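Local coordinates for phosphatidylethanolamine-binding protein (Plasmodium vivax, PDB 2GZQ), which probably binds phosphatidylethanolamine or related phosphate-bearing ligands, as relatives in the PEBP family do, at residues T60-P64 against Y126-S130; G136-S141 against W194-R198; E71-Y77 against I107-E111; S141-V147 against M187-N193; D95-Y99 against C175-Y179. One frame throughout, in Å; residues are numbered along the deposited sequence.

Contact 1. Residues T60-P64 against Y126-S130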
# COMPACT_ATOMS: atom_id res chain seq x y z
N THR A 60 -7.85 11.01 7.50
CA THR A 60 -7.14 9.78 7.13
C THR A 60 -6.83 8.86 8.31
O THR A 60 -6.05 7.93 8.19
CB THR A 60 -5.84 10.11 6.41
OG1 THR A 60 -4.96 10.81 7.29
CG2 THR A 60 -6.12 10.91 5.19
N GLY A 61 -7.46 9.12 9.44
CA GLY A 61 -7.24 8.34 10.65
C GLY A 61 -7.84 6.94 10.64
O GLY A 61 -7.44 6.10 11.45
N SER A 62 -8.78 6.68 9.73
CA SER A 62 -9.36 5.34 9.60
C SER A 62 -9.11 4.71 8.25
O SER A 62 -8.85 5.39 7.26
CB SER A 62 -10.85 5.36 9.85
OG SER A 62 -11.15 5.90 11.12
N VAL A 63 -9.23 3.39 8.22
CA VAL A 63 -9.03 2.64 6.99
C VAL A 63 -9.97 3.17 5.92
O VAL A 63 -11.09 3.58 6.21
CB VAL A 63 -9.22 1.15 7.28
CG1 VAL A 63 -10.67 0.79 7.53
CG2 VAL A 63 -8.67 0.29 6.17
N PRO A 64 -9.54 3.21 4.66
CA PRO A 64 -10.47 3.66 3.62
C PRO A 64 -11.82 2.96 3.68
O PRO A 64 -11.88 1.74 3.79
CB PRO A 64 -9.73 3.34 2.34
CG PRO A 64 -8.28 3.53 2.71
CD PRO A 64 -8.19 2.95 4.11
N TYR A 126 -4.60 -1.09 10.05
CA TYR A 126 -4.43 0.27 9.56
C TYR A 126 -4.05 1.22 10.67
O TYR A 126 -4.75 1.30 11.69
CB TYR A 126 -5.75 0.74 8.92
CG TYR A 126 -5.64 2.11 8.32
CD1 TYR A 126 -5.25 2.29 7.01
CD2 TYR A 126 -5.90 3.24 9.08
CE1 TYR A 126 -5.16 3.54 6.45
CE2 TYR A 126 -5.79 4.52 8.53
CZ TYR A 126 -5.39 4.66 7.22
OH TYR A 126 -5.24 5.92 6.64
N VAL A 127 -3.00 2.01 10.44
CA VAL A 127 -2.74 3.20 11.23
C VAL A 127 -2.50 4.33 10.26
O VAL A 127 -1.80 4.16 9.25
CB VAL A 127 -1.54 3.02 12.17
CG1 VAL A 127 -1.79 1.88 13.14
CG2 VAL A 127 -0.26 2.80 11.39
N GLY A 128 -3.11 5.47 10.51
CA GLY A 128 -3.07 6.56 9.53
C GLY A 128 -1.70 7.21 9.39
O GLY A 128 -0.82 7.00 10.23
N PRO A 129 -1.51 8.01 8.33
CA PRO A 129 -0.26 8.71 8.04
C PRO A 129 0.35 9.40 9.21
O PRO A 129 -0.33 10.02 10.02
CB PRO A 129 -0.64 9.68 6.93
CG PRO A 129 -1.75 9.00 6.22
CD PRO A 129 -2.52 8.29 7.30
N SER A 130 1.66 9.31 9.25
CA SER A 130 2.45 9.82 10.34
C SER A 130 3.33 10.93 9.80
O SER A 130 4.46 10.68 9.37
CB SER A 130 3.30 8.69 10.90
OG SER A 130 4.11 9.15 11.97
O HOH W 1 -4.96 5.79 12.66

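Contact 2. Residues G136-S141 against W194-R198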
# COMPACT_ATOMS: atom_id res chain seq x y z
N GLY A 136 7.90 17.93 4.13
CA GLY A 136 7.71 17.80 2.69
C GLY A 136 6.42 17.06 2.34
O GLY A 136 5.58 16.79 3.20
N LEU A 137 6.24 16.76 1.06
CA LEU A 137 5.12 15.98 0.59
C LEU A 137 5.50 14.50 0.64
O LEU A 137 6.56 14.08 0.15
CB LEU A 137 4.78 16.38 -0.84
CG LEU A 137 4.15 17.76 -0.97
CD1 LEU A 137 4.33 18.28 -2.40
CD2 LEU A 137 2.68 17.68 -0.62
N HIS A 138 4.64 13.71 1.22
CA HIS A 138 4.82 12.27 1.34
C HIS A 138 3.98 11.56 0.30
O HIS A 138 2.77 11.81 0.21
CB HIS A 138 4.39 11.81 2.72
CG HIS A 138 5.20 12.37 3.84
ND1 HIS A 138 5.74 11.57 4.83
CD2 HIS A 138 5.52 13.64 4.17
CE1 HIS A 138 6.38 12.33 5.70
NE2 HIS A 138 6.28 13.59 5.32
N ARG A 139 4.59 10.67 -0.46
CA ARG A 139 3.90 9.89 -1.48
C ARG A 139 3.28 8.65 -0.83
O ARG A 139 3.83 7.55 -0.93
CB ARG A 139 4.89 9.53 -2.59
CG ARG A 139 5.43 10.78 -3.31
CD ARG A 139 6.65 10.49 -4.15
NE ARG A 139 7.79 10.17 -3.29
CZ ARG A 139 8.97 9.75 -3.74
NH1 ARG A 139 9.20 9.61 -5.04
NH2 ARG A 139 9.92 9.48 -2.87
N ILE A 140 2.15 8.83 -0.19
CA ILE A 140 1.45 7.74 0.49
C ILE A 140 0.91 6.80 -0.60
O ILE A 140 0.15 7.22 -1.47
CB ILE A 140 0.34 8.31 1.38
CG1 ILE A 140 0.90 9.28 2.43
CG2 ILE A 140 -0.46 7.18 2.00
CD1 ILE A 140 1.91 8.72 3.33
N SER A 141 1.37 5.56 -0.57
CA SER A 141 1.24 4.65 -1.68
C SER A 141 0.54 3.37 -1.29
O SER A 141 0.68 2.86 -0.17
CB SER A 141 2.63 4.31 -2.20
OG SER A 141 3.33 5.45 -2.70
N TRP A 194 -1.48 6.21 -5.51
CA TRP A 194 -0.81 7.01 -4.49
C TRP A 194 -1.40 8.40 -4.48
O TRP A 194 -2.09 8.81 -5.42
CB TRP A 194 0.73 7.06 -4.72
CG TRP A 194 1.18 8.09 -5.73
CD1 TRP A 194 1.82 9.25 -5.43
CD2 TRP A 194 1.04 8.06 -7.15
NE1 TRP A 194 2.09 9.95 -6.59
CE2 TRP A 194 1.63 9.24 -7.67
CE3 TRP A 194 0.48 7.15 -8.05
CZ2 TRP A 194 1.65 9.54 -9.04
CZ3 TRP A 194 0.50 7.44 -9.43
CH2 TRP A 194 1.08 8.63 -9.90
N CYS A 195 -1.09 9.12 -3.41
CA CYS A 195 -1.40 10.54 -3.29
C CYS A 195 -0.22 11.23 -2.65
O CYS A 195 0.73 10.57 -2.24
CB CYS A 195 -2.68 10.72 -2.45
SG CYS A 195 -2.56 10.19 -0.74
N GLN A 196 -0.27 12.56 -2.60
CA GLN A 196 0.71 13.35 -1.88
C GLN A 196 0.06 13.98 -0.66
O GLN A 196 -1.02 14.55 -0.75
CB GLN A 196 1.25 14.43 -2.79
CG GLN A 196 2.04 13.98 -4.03
CD GLN A 196 2.38 15.17 -4.92
OE1 GLN A 196 3.40 15.81 -4.73
NE2 GLN A 196 1.52 15.47 -5.89
N MSE A 197 0.71 13.89 0.50
CA MSE A 197 0.16 14.44 1.73
C MSE A 197 1.23 15.23 2.45
O MSE A 197 2.39 14.83 2.49
CB MSE A 197 -0.31 13.33 2.67
CG MSE A 197 -1.59 12.65 2.26
SE MSE A 197 -2.16 11.32 3.58
CE MSE A 197 -3.16 12.43 4.71
N ARG A 198 0.84 16.36 3.02
CA ARG A 198 1.70 17.10 3.93
C ARG A 198 0.89 17.58 5.12
O ARG A 198 -0.34 17.57 5.07
CB ARG A 198 2.36 18.29 3.21
CG ARG A 198 1.39 19.30 2.61
CD ARG A 198 2.12 20.48 1.93
NE ARG A 198 2.92 21.29 2.85
CZ ARG A 198 2.46 22.35 3.49
NH1 ARG A 198 1.20 22.73 3.35
NH2 ARG A 198 3.26 23.04 4.29

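Contact 3. Residues E71-Y77 against I107-E111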
# COMPACT_ATOMS: atom_id res chain seq x y z
N GLU A 71 -10.82 -5.78 -11.46
CA GLU A 71 -11.08 -7.21 -11.69
C GLU A 71 -10.78 -7.99 -10.44
O GLU A 71 -10.06 -7.52 -9.57
CB GLU A 71 -10.27 -7.75 -12.85
CG GLU A 71 -8.83 -7.64 -12.63
CD GLU A 71 -8.00 -8.16 -13.80
OE1 GLU A 71 -7.98 -7.49 -14.86
OE2 GLU A 71 -7.38 -9.24 -13.66
N GLU A 72 -11.41 -9.15 -10.33
CA GLU A 72 -11.12 -10.12 -9.29
C GLU A 72 -9.76 -10.76 -9.54
O GLU A 72 -9.30 -10.81 -10.67
CB GLU A 72 -12.20 -11.21 -9.28
CG GLU A 72 -13.53 -10.70 -8.81
CD GLU A 72 -14.62 -11.76 -8.84
OE1 GLU A 72 -14.30 -12.95 -8.96
OE2 GLU A 72 -15.80 -11.37 -8.73
N PRO A 73 -9.12 -11.27 -8.48
CA PRO A 73 -7.86 -12.00 -8.73
C PRO A 73 -8.13 -13.30 -9.46
O PRO A 73 -9.24 -13.81 -9.42
CB PRO A 73 -7.33 -12.29 -7.33
CG PRO A 73 -8.55 -12.21 -6.45
CD PRO A 73 -9.49 -11.24 -7.06
N PRO A 74 -7.12 -13.89 -10.12
CA PRO A 74 -7.27 -15.20 -10.73
C PRO A 74 -7.71 -16.26 -9.72
O PRO A 74 -7.48 -16.12 -8.51
CB PRO A 74 -5.87 -15.49 -11.24
CG PRO A 74 -5.25 -14.14 -11.46
CD PRO A 74 -5.78 -13.32 -10.33
N GLU A 75 -8.33 -17.30 -10.23
CA GLU A 75 -8.72 -18.43 -9.41
C GLU A 75 -7.54 -18.96 -8.61
O GLU A 75 -6.44 -19.11 -9.14
CB GLU A 75 -9.24 -19.54 -10.32
CG GLU A 75 -9.81 -20.75 -9.58
CD GLU A 75 -10.16 -21.91 -10.51
OE1 GLU A 75 -10.51 -22.99 -10.00
OE2 GLU A 75 -10.10 -21.73 -11.75
N ASP A 76 -7.80 -19.21 -7.33
CA ASP A 76 -6.80 -19.70 -6.37
C ASP A 76 -5.71 -18.72 -6.01
O ASP A 76 -4.74 -19.07 -5.32
CB ASP A 76 -6.24 -21.05 -6.79
CG ASP A 76 -7.31 -22.12 -6.89
OD1 ASP A 76 -8.22 -22.16 -6.04
OD2 ASP A 76 -7.23 -22.91 -7.84
N TYR A 77 -5.88 -17.47 -6.43
CA TYR A 77 -5.07 -16.35 -5.98
C TYR A 77 -5.93 -15.35 -5.25
O TYR A 77 -7.16 -15.32 -5.39
CB TYR A 77 -4.34 -15.69 -7.17
CG TYR A 77 -3.17 -16.51 -7.64
CD1 TYR A 77 -1.89 -16.25 -7.18
CD2 TYR A 77 -3.36 -17.61 -8.46
CE1 TYR A 77 -0.83 -17.01 -7.56
CE2 TYR A 77 -2.29 -18.40 -8.86
CZ TYR A 77 -1.03 -18.09 -8.39
OH TYR A 77 0.02 -18.91 -8.78
N ILE A 107 -7.83 -10.93 -0.20
CA ILE A 107 -8.95 -10.27 -0.90
C ILE A 107 -9.32 -11.05 -2.16
O ILE A 107 -8.48 -11.38 -2.97
CB ILE A 107 -8.59 -8.81 -1.31
CG1 ILE A 107 -8.16 -7.96 -0.09
CG2 ILE A 107 -9.71 -8.16 -2.06
CD1 ILE A 107 -7.21 -6.82 -0.40
N LYS A 108 -10.59 -11.37 -2.30
CA LYS A 108 -11.14 -12.12 -3.42
C LYS A 108 -12.13 -11.30 -4.26
O LYS A 108 -12.42 -11.66 -5.40
CB LYS A 108 -11.86 -13.39 -2.94
CG LYS A 108 -10.98 -14.41 -2.29
CD LYS A 108 -9.93 -14.95 -3.24
CE LYS A 108 -10.53 -15.78 -4.36
NZ LYS A 108 -9.58 -16.31 -5.39
N SER A 109 -12.66 -10.23 -3.66
CA SER A 109 -13.82 -9.48 -4.19
C SER A 109 -13.37 -8.22 -4.91
O SER A 109 -12.36 -7.63 -4.52
CB SER A 109 -14.70 -9.03 -3.02
OG SER A 109 -15.75 -8.17 -3.47
N LYS A 110 -14.14 -7.73 -5.88
CA LYS A 110 -13.82 -6.46 -6.51
C LYS A 110 -14.02 -5.27 -5.59
O LYS A 110 -13.70 -4.16 -5.96
CB LYS A 110 -14.66 -6.22 -7.75
CG LYS A 110 -14.20 -6.99 -8.94
CD LYS A 110 -15.23 -6.92 -10.02
CE LYS A 110 -15.14 -5.62 -10.77
NZ LYS A 110 -15.91 -5.70 -12.04
N GLU A 111 -14.60 -5.49 -4.41
CA GLU A 111 -14.91 -4.39 -3.49
C GLU A 111 -14.41 -4.75 -2.10
O GLU A 111 -14.63 -5.89 -1.63
CB GLU A 111 -16.42 -4.14 -3.43
CG GLU A 111 -16.88 -2.98 -4.26
CD GLU A 111 -18.21 -2.45 -3.79
OE1 GLU A 111 -19.24 -3.11 -4.05
OE2 GLU A 111 -18.23 -1.38 -3.14
O HOH W 2 -12.58 -13.92 -6.77
O HOH W 3 -16.39 -9.30 -6.74
O HOH W 4 -10.82 -15.40 -7.92
O HOH W 5 -10.46 -18.89 -6.28

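Contact 4. Residues S141-V147 against M187-N193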
# COMPACT_ATOMS: atom_id res chain seq x y z
N SER A 141 1.37 5.56 -0.57
CA SER A 141 1.24 4.65 -1.68
C SER A 141 0.54 3.37 -1.29
O SER A 141 0.68 2.86 -0.17
CB SER A 141 2.63 4.31 -2.20
OG SER A 141 3.33 5.45 -2.70
N PHE A 142 -0.19 2.82 -2.26
CA PHE A 142 -0.94 1.59 -2.11
C PHE A 142 -0.46 0.62 -3.18
O PHE A 142 -0.58 0.91 -4.36
CB PHE A 142 -2.44 1.85 -2.28
CG PHE A 142 -3.04 2.73 -1.22
CD1 PHE A 142 -2.87 4.09 -1.25
CD2 PHE A 142 -3.79 2.18 -0.20
CE1 PHE A 142 -3.46 4.90 -0.30
CE2 PHE A 142 -4.38 3.00 0.77
CZ PHE A 142 -4.19 4.34 0.71
N ILE A 143 0.06 -0.53 -2.78
CA ILE A 143 0.59 -1.52 -3.70
C ILE A 143 -0.25 -2.80 -3.60
O ILE A 143 -0.44 -3.36 -2.51
CB ILE A 143 2.04 -1.88 -3.34
CG1 ILE A 143 2.94 -0.63 -3.30
CG2 ILE A 143 2.58 -2.91 -4.32
CD1 ILE A 143 4.25 -0.83 -2.59
N LEU A 144 -0.76 -3.23 -4.74
CA LEU A 144 -1.61 -4.39 -4.85
C LEU A 144 -0.89 -5.51 -5.56
O LEU A 144 -0.34 -5.28 -6.66
CB LEU A 144 -2.86 -4.03 -5.66
CG LEU A 144 -3.99 -5.04 -5.66
CD1 LEU A 144 -4.66 -5.10 -4.30
CD2 LEU A 144 -5.00 -4.73 -6.79
N SER A 145 -0.84 -6.69 -4.93
CA SER A 145 -0.11 -7.83 -5.48
C SER A 145 -0.98 -9.07 -5.39
O SER A 145 -1.96 -9.12 -4.66
CB SER A 145 1.20 -8.06 -4.69
OG SER A 145 2.01 -6.92 -4.70
N LEU A 146 -0.61 -10.10 -6.14
CA LEU A 146 -1.22 -11.42 -6.07
C LEU A 146 -0.38 -12.35 -5.21
O LEU A 146 0.85 -12.41 -5.33
CB LEU A 146 -1.27 -12.05 -7.47
CG LEU A 146 -2.30 -11.39 -8.40
CD1 LEU A 146 -2.16 -12.10 -9.75
CD2 LEU A 146 -3.71 -11.46 -7.88
N VAL A 147 -1.07 -13.10 -4.37
CA VAL A 147 -0.52 -14.16 -3.56
C VAL A 147 -1.39 -15.40 -3.73
O VAL A 147 -2.60 -15.31 -3.87
CB VAL A 147 -0.42 -13.71 -2.06
CG1 VAL A 147 -1.76 -13.36 -1.47
CG2 VAL A 147 0.25 -14.75 -1.20
N MSE A 187 5.56 -12.97 -4.94
CA MSE A 187 4.28 -12.38 -5.26
C MSE A 187 4.41 -11.54 -6.54
O MSE A 187 5.50 -11.23 -6.95
CB MSE A 187 3.79 -11.54 -4.07
CG MSE A 187 3.53 -12.36 -2.81
SE MSE A 187 3.40 -11.19 -1.21
CE MSE A 187 2.72 -12.46 0.05
N LYS A 188 3.28 -11.19 -7.15
CA LYS A 188 3.28 -10.42 -8.41
C LYS A 188 2.57 -9.09 -8.18
O LYS A 188 1.39 -9.08 -7.85
CB LYS A 188 2.56 -11.19 -9.53
CG LYS A 188 2.56 -10.43 -10.84
CD LYS A 188 1.69 -11.09 -11.91
CE LYS A 188 1.57 -10.15 -13.12
NZ LYS A 188 2.66 -10.36 -14.09
N ILE A 189 3.25 -7.96 -8.40
CA ILE A 189 2.60 -6.66 -8.30
C ILE A 189 1.68 -6.50 -9.49
O ILE A 189 2.06 -6.74 -10.63
CB ILE A 189 3.65 -5.54 -8.32
CG1 ILE A 189 4.50 -5.63 -7.05
CG2 ILE A 189 2.97 -4.18 -8.42
CD1 ILE A 189 5.80 -4.87 -7.14
N VAL A 190 0.45 -6.07 -9.23
CA VAL A 190 -0.56 -5.89 -10.28
C VAL A 190 -1.30 -4.55 -10.30
O VAL A 190 -1.94 -4.23 -11.26
CB VAL A 190 -1.57 -7.03 -10.31
CG1 VAL A 190 -0.93 -8.39 -10.58
CG2 VAL A 190 -2.41 -7.08 -9.01
N GLY A 191 -1.14 -3.76 -9.24
CA GLY A 191 -1.82 -2.48 -9.15
C GLY A 191 -1.11 -1.54 -8.22
O GLY A 191 -0.35 -1.93 -7.35
N PHE A 192 -1.39 -0.26 -8.42
CA PHE A 192 -0.74 0.80 -7.64
C PHE A 192 -1.60 2.05 -7.65
O PHE A 192 -2.19 2.40 -8.68
CB PHE A 192 0.62 1.13 -8.23
CG PHE A 192 1.42 2.08 -7.38
CD1 PHE A 192 1.57 3.43 -7.73
CD2 PHE A 192 2.02 1.64 -6.21
CE1 PHE A 192 2.28 4.30 -6.92
CE2 PHE A 192 2.71 2.52 -5.41
CZ PHE A 192 2.84 3.85 -5.77
N ASN A 193 -1.64 2.77 -6.53
CA ASN A 193 -2.16 4.14 -6.54
C ASN A 193 -1.46 4.88 -5.44
O ASN A 193 -0.85 4.29 -4.54
CB ASN A 193 -3.69 4.15 -6.34
CG ASN A 193 -4.37 5.30 -7.03
OD1 ASN A 193 -3.77 6.39 -7.24
ND2 ASN A 193 -5.65 5.08 -7.36

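Contact 5. Residues D95-Y99 against C175-Y179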
# COMPACT_ATOMS: atom_id res chain seq x y z
N ASP A 95 14.65 8.07 6.29
CA ASP A 95 15.45 7.05 6.94
C ASP A 95 14.64 5.83 7.35
O ASP A 95 15.21 4.76 7.57
CB ASP A 95 16.10 7.63 8.20
CG ASP A 95 17.19 8.65 7.90
OD1 ASP A 95 17.63 8.74 6.74
OD2 ASP A 95 17.61 9.34 8.85
N GLY A 96 13.34 5.99 7.47
CA GLY A 96 12.44 4.89 7.81
C GLY A 96 11.71 4.24 6.64
O GLY A 96 10.85 3.38 6.86
N ARG A 97 12.07 4.64 5.42
CA ARG A 97 11.49 4.08 4.15
C ARG A 97 11.57 2.53 4.26
O ARG A 97 12.66 2.00 4.50
CB ARG A 97 12.36 4.52 2.92
CG ARG A 97 11.92 3.89 1.54
CD ARG A 97 12.67 4.50 0.42
NE ARG A 97 12.31 5.90 0.25
CZ ARG A 97 12.86 6.74 -0.61
NH1 ARG A 97 13.83 6.34 -1.41
NH2 ARG A 97 12.42 7.99 -0.67
N ASP A 98 10.53 1.76 3.97
CA ASP A 98 9.11 2.14 3.85
C ASP A 98 8.45 2.02 5.21
O ASP A 98 8.58 1.00 5.89
CB ASP A 98 8.40 1.16 2.93
CG ASP A 98 8.81 1.26 1.48
OD1 ASP A 98 9.23 2.35 1.06
OD2 ASP A 98 8.65 0.25 0.75
N TYR A 99 7.70 3.02 5.63
CA TYR A 99 6.83 2.88 6.80
C TYR A 99 5.55 2.18 6.37
O TYR A 99 4.91 2.63 5.41
CB TYR A 99 6.54 4.25 7.41
CG TYR A 99 5.79 4.20 8.72
CD1 TYR A 99 6.46 4.25 9.92
CD2 TYR A 99 4.44 4.05 8.73
CE1 TYR A 99 5.75 4.19 11.13
CE2 TYR A 99 3.73 3.97 9.94
CZ TYR A 99 4.41 4.05 11.11
OH TYR A 99 3.68 3.96 12.29
N CYS A 175 12.12 -5.50 7.07
CA CYS A 175 12.40 -6.09 5.75
C CYS A 175 12.68 -5.02 4.70
O CYS A 175 12.79 -5.33 3.49
CB CYS A 175 11.25 -6.97 5.29
SG CYS A 175 10.89 -8.33 6.42
N GLN A 176 12.82 -3.79 5.17
CA GLN A 176 13.26 -2.62 4.42
C GLN A 176 12.14 -2.03 3.57
O GLN A 176 11.75 -0.90 3.80
CB GLN A 176 14.53 -2.90 3.63
CG GLN A 176 15.59 -3.59 4.46
CD GLN A 176 15.84 -2.91 5.80
OE1 GLN A 176 16.08 -1.71 5.85
NE2 GLN A 176 15.82 -3.69 6.88
N SER A 177 11.61 -2.78 2.60
CA SER A 177 10.66 -2.23 1.65
C SER A 177 9.54 -3.18 1.32
O SER A 177 9.71 -4.41 1.40
CB SER A 177 11.35 -1.83 0.36
OG SER A 177 11.81 -2.95 -0.35
N ALA A 178 8.41 -2.61 0.91
CA ALA A 178 7.31 -3.41 0.40
C ALA A 178 7.76 -4.25 -0.79
O ALA A 178 7.45 -5.42 -0.88
CB ALA A 178 6.18 -2.52 0.01
N TYR A 179 8.50 -3.64 -1.71
CA TYR A 179 8.94 -4.36 -2.90
C TYR A 179 9.77 -5.58 -2.48
O TYR A 179 9.63 -6.67 -3.03
CB TYR A 179 9.76 -3.42 -3.79
CG TYR A 179 10.23 -4.12 -5.05
CD1 TYR A 179 11.49 -4.70 -5.12
CD2 TYR A 179 9.39 -4.26 -6.15
CE1 TYR A 179 11.90 -5.38 -6.24
CE2 TYR A 179 9.81 -4.92 -7.28
CZ TYR A 179 11.05 -5.48 -7.31
OH TYR A 179 11.51 -6.14 -8.43
O HOH W 6 8.59 -0.75 -1.88

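Contact 1. Residues T60-P64 against Y126-S130
The geometry here centres on one aromatic ring that the loop 126-130 lays on the loop 60-64. Tyr126, with chi1 in the t well, lines its ring up along residues 60-64, and its OH donates to Thr60 O at 2.7 Å. Val63 CA sits 3.7 Å from the ring centroid and 11° off the normal, a CH-pi contact, while Pro64 CD touches Tyr126 CE1 at 3.9 Å. Val127 turns its side chain away; its O meets His101 ND1. Gly128 needs to be small, because an ideal CB would come within 2.6 Å of Thr60 O; instead its CA makes a CA-H...O contact with that oxygen at 3.5 Å. Water 1 completes the join, accepting from Gly128 N (2.9 Å) and donating to Gly61 O (2.8 Å). Pro129 closes the walk, with its CD 3.5 Å from Thr60 OG1, a hydroxyl already bonded to Leu57 O. Residues 126-129 read Tyr-Val-Gly-Pro, and this loop-on-loop packing is consistent with the loops that border the ligand pocket in PEBP relatives.

Contact 2. Residues G136-S141 against W194-R198
This pair includes the Gly-Leu-His-Arg sequence, characteristic of the PEBP family, which in relatives probably borders the anion-binding pocket. The segments 138-141 and 194-198 run antiparallel, their axes 4.6 Å apart at closest approach and 142° between directions. His138 and Met197 (selenomethionine here) form a hydrogen-bonded pair: His138 N to Met197 O is 2.8 Å at 173°, and Met197 N to His138 O is 2.9 Å at 151°. Further along, Cys195 N donates to Ile140 O at 3.0 Å, and Ser141 faces Trp194 as a non-hydrogen-bonded pair with CA atoms 4.2 Å apart. Between these pairs the first strand kinks, since Arg139, at phi/psi -85/80, centres an inverse gamma turn whose Ile140 N to His138 O bond is weak (3.1 Å). Ser141 OG donates to Arg139 O at 2.8 Å, next to this turn. Ile140 CG1 packs on Met197 SE at 3.9 Å on the face shared with His138, while Leu137 CD2 meets Arg198 CD at 3.8 Å. The polar ends lead elsewhere: His138 ND1 bonds to Asp85 OD1, and the Arg139 guanidinium makes a salt bridge to Asp87. The whole is a twisted antiparallel ladder interrupted by an inverse gamma turn, an arrangement that sends His138 and Arg139 toward Asp85 and Asp87 of the Asp-Pro-Asp sequence typical of the PEBP family.

Contact 3. Residues E71-Y77 against I107-E111
Starting at Glu71, the backbone rather than the side chain makes the approach: its C lies 3.9 Å from Lys110 CG, and its CB points away. Glu72 comes closest in register, its CA 5.3 Å from that of Lys110. The aliphatic part of Glu72 rests on the other segment (CG to Lys110 CG 3.8 Å), while its carboxylate is bridged by solvent. Water 3 donates to Glu72 OE2 and accepts from Lys110 N, both at 2.9 Å, and water 2 lies 2.9 Å from Glu72 OE1 and 2.6 Å from Lys108 O. Pro73 packs its ring against backbone, CD 3.4 Å from Lys108 O and CG 3.6 Å from Ile107 O. At Pro74 a type II beta turn begins, closed by Tyr77 N to Pro74 O at 3.0 Å, with Asp76 in its third position at phi/psi 68/10. The Lys108 side chain, m at chi1, chi2 and chi3, curls back so that NZ donates to Tyr77 O at 2.6 Å. Water 5 adds a second tie, accepting from Asp76 N and Lys108 NZ, each at 2.9 Å. On the opposing segment Glu111 N bonds to Ser109 OG at 3.1 Å. Largely solvent-bridged, the contact joins two connections between the sheets, a type II turn leading into strand 77-85 and an ST turn leading into strand 111-113.

Contact 4. Residues S141-V147 against M187-N193
Backbone hydrogen bonds dominate. Phe142 pairs with Asn193 (Phe142 N to Asn193 O 2.8 Å, Asn193 N to Phe142 O 3.0 Å), and Leu146 pairs with Lys188 (Leu146 N to Lys188 O 2.8 Å, Lys188 N to Leu146 O 3.3 Å). Between them lies a classic beta bulge: Leu144 O accepts from both Val190 N (2.8 Å) and Gly191 N (3.1 Å), Val190 psi falls to -11°, and the register shifts by one residue. Axes 4.4 Å apart at 139° confirm a twisted antiparallel ladder. Apolar contacts fall on two faces. On one, Ile143 CG1 meets the edge of the Phe192 ring at CE2 (3.8 Å); on the other, Leu146 CG packs on Val190 CG1 (4.0 Å). At the far end Val147 CG2 touches Met187 CE, a selenomethionine atom, at 3.6 Å. Strand 77-85 flanks 138-148 on the side away from 188-198, helix 178-184 covers the face of Ile143, Ser145 and Ile189, and strand 39-42 touches Phe142 and Asn193.

Contact 5. Residues D95-Y99 against C175-Y179
Asp98 carries most of this contact, and its conformation explains how. With chi1 at -70° (m) and chi2 at -27°, its carboxylate swings to the start of helix 178-184, where OD2 accepts from Ala178 N at 2.9 Å with an N-H...O angle of 162°. Water 6 extends the reach, accepting from Tyr179 N at 2.9 Å and lying 2.8 Å from Asp98 OD2. A backbone amide in the first turn of the helix thus meets a negative charge directly and the next one through solvent. Ser177, the N-cap, adopts the p rotamer (69°), which turns OG back to Asn180 N; its CB also packs 3.4 Å from Asp98 OD2. A cis peptide bond joins Arg97 to Asp98 and so places the Arg97 carbonyl and the Asp98 amide on the same side. Asp98 N donates to Gln176 O at 2.9 Å, and Arg97 O is brought to 3.1 Å from that same Gln176 O, a close pair of acceptors. Gln176 itself has positive phi (79/-63), with a weak Ser177 N to Cys175 O bond of 2.9 Å, as in a classic gamma turn. The extended chi1 and chi2 of Arg97 (both t) carry its NE to Pro86 O. The loop before strand 99-107 therefore meets the junction of helices 171-174 and 178-184, with Asp98 also touching Ile84 and Ala178 touching Phe82 of strand 77-85.

In the fold
Contacts 2 and 4 are successive parts of one ladder, sharing Ser141, with centres 18 Å apart on opposite sides of the chain's centre. Contact 3 abuts contact 4 through Pro74 CD to Leu146 CD2 (3.7 Å), at the end remote from contact 2 (centres 27 Å apart). Contact 1 packs on contact 2, with Thr60 CG2 3.4 Å from Met197 CE and Pro129 CG 3.5 Å from Met197 SE. Contact 5 packs against contact 4 (Ile143 CD1 to Ala178 CB 3.6 Å) and brings Arg97 NH2 to 3.7 Å from Arg139 NH2 of contact 2. Contacts 1, 2 and 5 probably border the region where PEBP relatives bind anionic ligands; contact 3 has its centre 24 to 27 Å from theirs.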